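Local coordinates for nucleoside diphosphate kinase (Aquifex aeolicus, PDB 3ZTP) that transfers the gamma-phosphate of ATP to nucleoside diphosphates through a phosphohistidine intermediate, working as a magnesium-dependent homotetramer, at the interface of chains A and B. Numbering follows the deposited sequence. Chains: chain A/B, Nucleoside diphosphate kinase.

The interface of chains A and B. Residues chain A 38, 40, 42, 134-135; chain B 139.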
ATOM      1  N   LYS A  38       6.565   4.847   6.405  0.62  6.13           N
ATOM      2  CA  LYS A  38       5.516   5.528   5.672  0.62  6.47           C
ATOM      3  C   LYS A  38       4.714   6.439   6.557  0.62  6.21           C
ATOM      4  O   LYS A  38       4.677   6.301   7.770  0.62  6.63           O
ATOM      5  CB  LYS A  38       4.581   4.538   4.986  0.62  8.53           C
ATOM      6  CG  LYS A  38       3.594   3.875   5.936  0.62  7.90           C
ATOM      7  CD  LYS A  38       2.865   2.707   5.258  0.62  8.34           C
ATOM      8  CE  LYS A  38       2.128   1.847   6.260  0.62  7.86           C
ATOM      9  NZ  LYS A  38       1.489   0.707   5.535  0.62  7.34           N
ATOM     10  N   PHE A  40       0.867   7.783   7.187  1.00  7.45           N
ATOM     11  CA  PHE A  40      -0.492   7.318   7.047  1.00  7.46           C
ATOM     12  C   PHE A  40      -1.329   8.020   8.102  1.00  8.87           C
ATOM     13  O   PHE A  40      -0.799   8.778   8.926  1.00  9.05           O
ATOM     14  CB  PHE A  40      -0.570   5.780   7.181  1.00  8.14           C
ATOM     15  CG  PHE A  40      -0.235   5.291   8.541  1.00  7.74           C
ATOM     16  CD1 PHE A  40       1.085   5.166   8.933  1.00  8.80           C
ATOM     17  CD2 PHE A  40      -1.245   5.004   9.471  1.00  8.69           C
ATOM     18  CE1 PHE A  40       1.413   4.762  10.227  1.00  9.10           C
ATOM     19  CE2 PHE A  40      -0.909   4.561  10.759  1.00  9.56           C
ATOM     20  CZ  PHE A  40       0.420   4.464  11.124  1.00  9.67           C
ATOM     21  N   PHE A  42      -4.219   6.987  10.968  1.00  9.81           N
ATOM     22  CA  PHE A  42      -5.109   6.068  11.669  1.00  9.00           C
ATOM     23  C   PHE A  42      -6.534   6.621  11.637  1.00  9.20           C
ATOM     24  O   PHE A  42      -6.755   7.792  11.997  1.00 10.97           O
ATOM     25  CB  PHE A  42      -4.753   5.997  13.163  1.00  9.07           C
ATOM     26  CG  PHE A  42      -3.613   5.097  13.534  1.00  8.17           C
ATOM     27  CD1 PHE A  42      -3.682   3.725  13.361  1.00  9.55           C
ATOM     28  CD2 PHE A  42      -2.497   5.624  14.154  1.00  8.71           C
ATOM     29  CE1 PHE A  42      -2.662   2.898  13.768  1.00  7.81           C
ATOM     30  CE2 PHE A  42      -1.464   4.791  14.562  1.00 10.84           C
ATOM     31  CZ  PHE A  42      -1.544   3.426  14.367  1.00  9.18           C
ATOM     32  N   PHE A 134       0.812  -4.723  12.245  1.00  8.07           N
ATOM     33  CA  PHE A 134      -0.368  -3.892  12.163  1.00  8.11           C
ATOM     34  C   PHE A 134      -0.199  -2.815  11.092  1.00  7.91           C
ATOM     35  O   PHE A 134      -1.159  -2.454  10.400  1.00  7.39           O
ATOM     36  CB  PHE A 134      -0.703  -3.240  13.501  1.00  8.82           C
ATOM     37  CG  PHE A 134      -2.119  -2.773  13.576  1.00  8.69           C
ATOM     38  CD1 PHE A 134      -2.516  -1.542  13.097  1.00  9.21           C
ATOM     39  CD2 PHE A 134      -3.074  -3.633  14.054  1.00 12.57           C
ATOM     40  CE1 PHE A 134      -3.853  -1.158  13.137  1.00 10.24           C
ATOM     41  CE2 PHE A 134      -4.415  -3.252  14.103  1.00 15.14           C
ATOM     42  CZ  PHE A 134      -4.796  -2.017  13.629  1.00 12.87           C
ATOM     43  N   ILE A 135       1.008  -2.278  10.963  1.00  7.98           N
ATOM     44  CA  ILE A 135       1.265  -1.130  10.104  0.73  7.29           C
ATOM     45  C   ILE A 135       1.833  -1.521   8.739  1.00  6.76           C
ATOM     46  O   ILE A 135       1.499  -0.911   7.734  1.00  7.56           O
ATOM     47  CB  ILE A 135       2.263  -0.163  10.803  0.73  8.54           C
ATOM     48  CG1 ILE A 135       1.717   0.278  12.169  0.73  9.62           C
ATOM     49  CG2 ILE A 135       2.588   1.042   9.915  0.73  8.86           C
ATOM     50  CD1 ILE A 135       0.337   0.931  12.125  0.73  9.86           C
TER
ATOM     51  N   LEU B 139      -3.632  -2.471   8.690  1.00  8.96           N
ATOM     52  CA  LEU B 139      -4.303  -1.322   8.082  1.00  9.48           C
ATOM     53  C   LEU B 139      -5.063  -1.724   6.826  1.00 10.56           C
ATOM     54  O   LEU B 139      -6.030  -1.034   6.447  1.00 14.79           O
ATOM     55  CB  LEU B 139      -3.298  -0.238   7.701  1.00 10.20           C
ATOM     56  CG  LEU B 139      -2.585   0.414   8.882  1.00 10.88           C
ATOM     57  CD1 LEU B 139      -1.498   1.364   8.415  1.00 11.82           C
ATOM     58  CD2 LEU B 139      -3.539   1.169   9.788  1.00 11.82           C
TER
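The C-terminal 3-10 helix 138-140 of chain B docks against the end of helix 125-135 of chain A, strand 33-40 and the loop that follows the strand. B:Leu139 is the inserted residue, with 84 Å² of its surface hidden by the partner chain. With CG anti to its own carbonyl carbon (chi1 -66°), B:Leu139 directs CD1 onto the A:Phe40 ring and CD2 toward A:Phe134. B:Leu139 CD1 sits over one face of the A:Phe40 ring, displaced toward the rim, 3.8 Å from A:Phe40 CD2; the two side chains cross at about a right angle. B:Leu139 CD1 also packs against A:Ile135, 4.1 Å from its CA. B:Leu139 CD2 meets CE1 of A:Phe134 at 4.1 Å. At the backbone, B:Leu139 N gives a weak, bent hydrogen bond to the carbonyl O of A:Phe134 (3.0 Å, 132° at the hydrogen).

Contacts within chain A, made partly by residues that touch the leucine only at the margin, support this site. CE2 of A:Phe40 lies over the centre of the A:Phe42 ring face, 3.6 Å above its plane, which probably helps to hold the A:Phe40 ring in place against the leucine. The extended A:Lys38 side chain reaches the helix end, where its amino group NZ bonds the carbonyl O of A:Ile135 at 2.7 Å, almost in line with the C=O (164°), tying strand to helix. The contact centre lies about 11 Å from A:His120, the active-site histidine.

Repeated by the two-fold axis, this knob-in-pocket contact lets each C-terminal segment clasp its neighbour and helps join two subunits of the homotetramer.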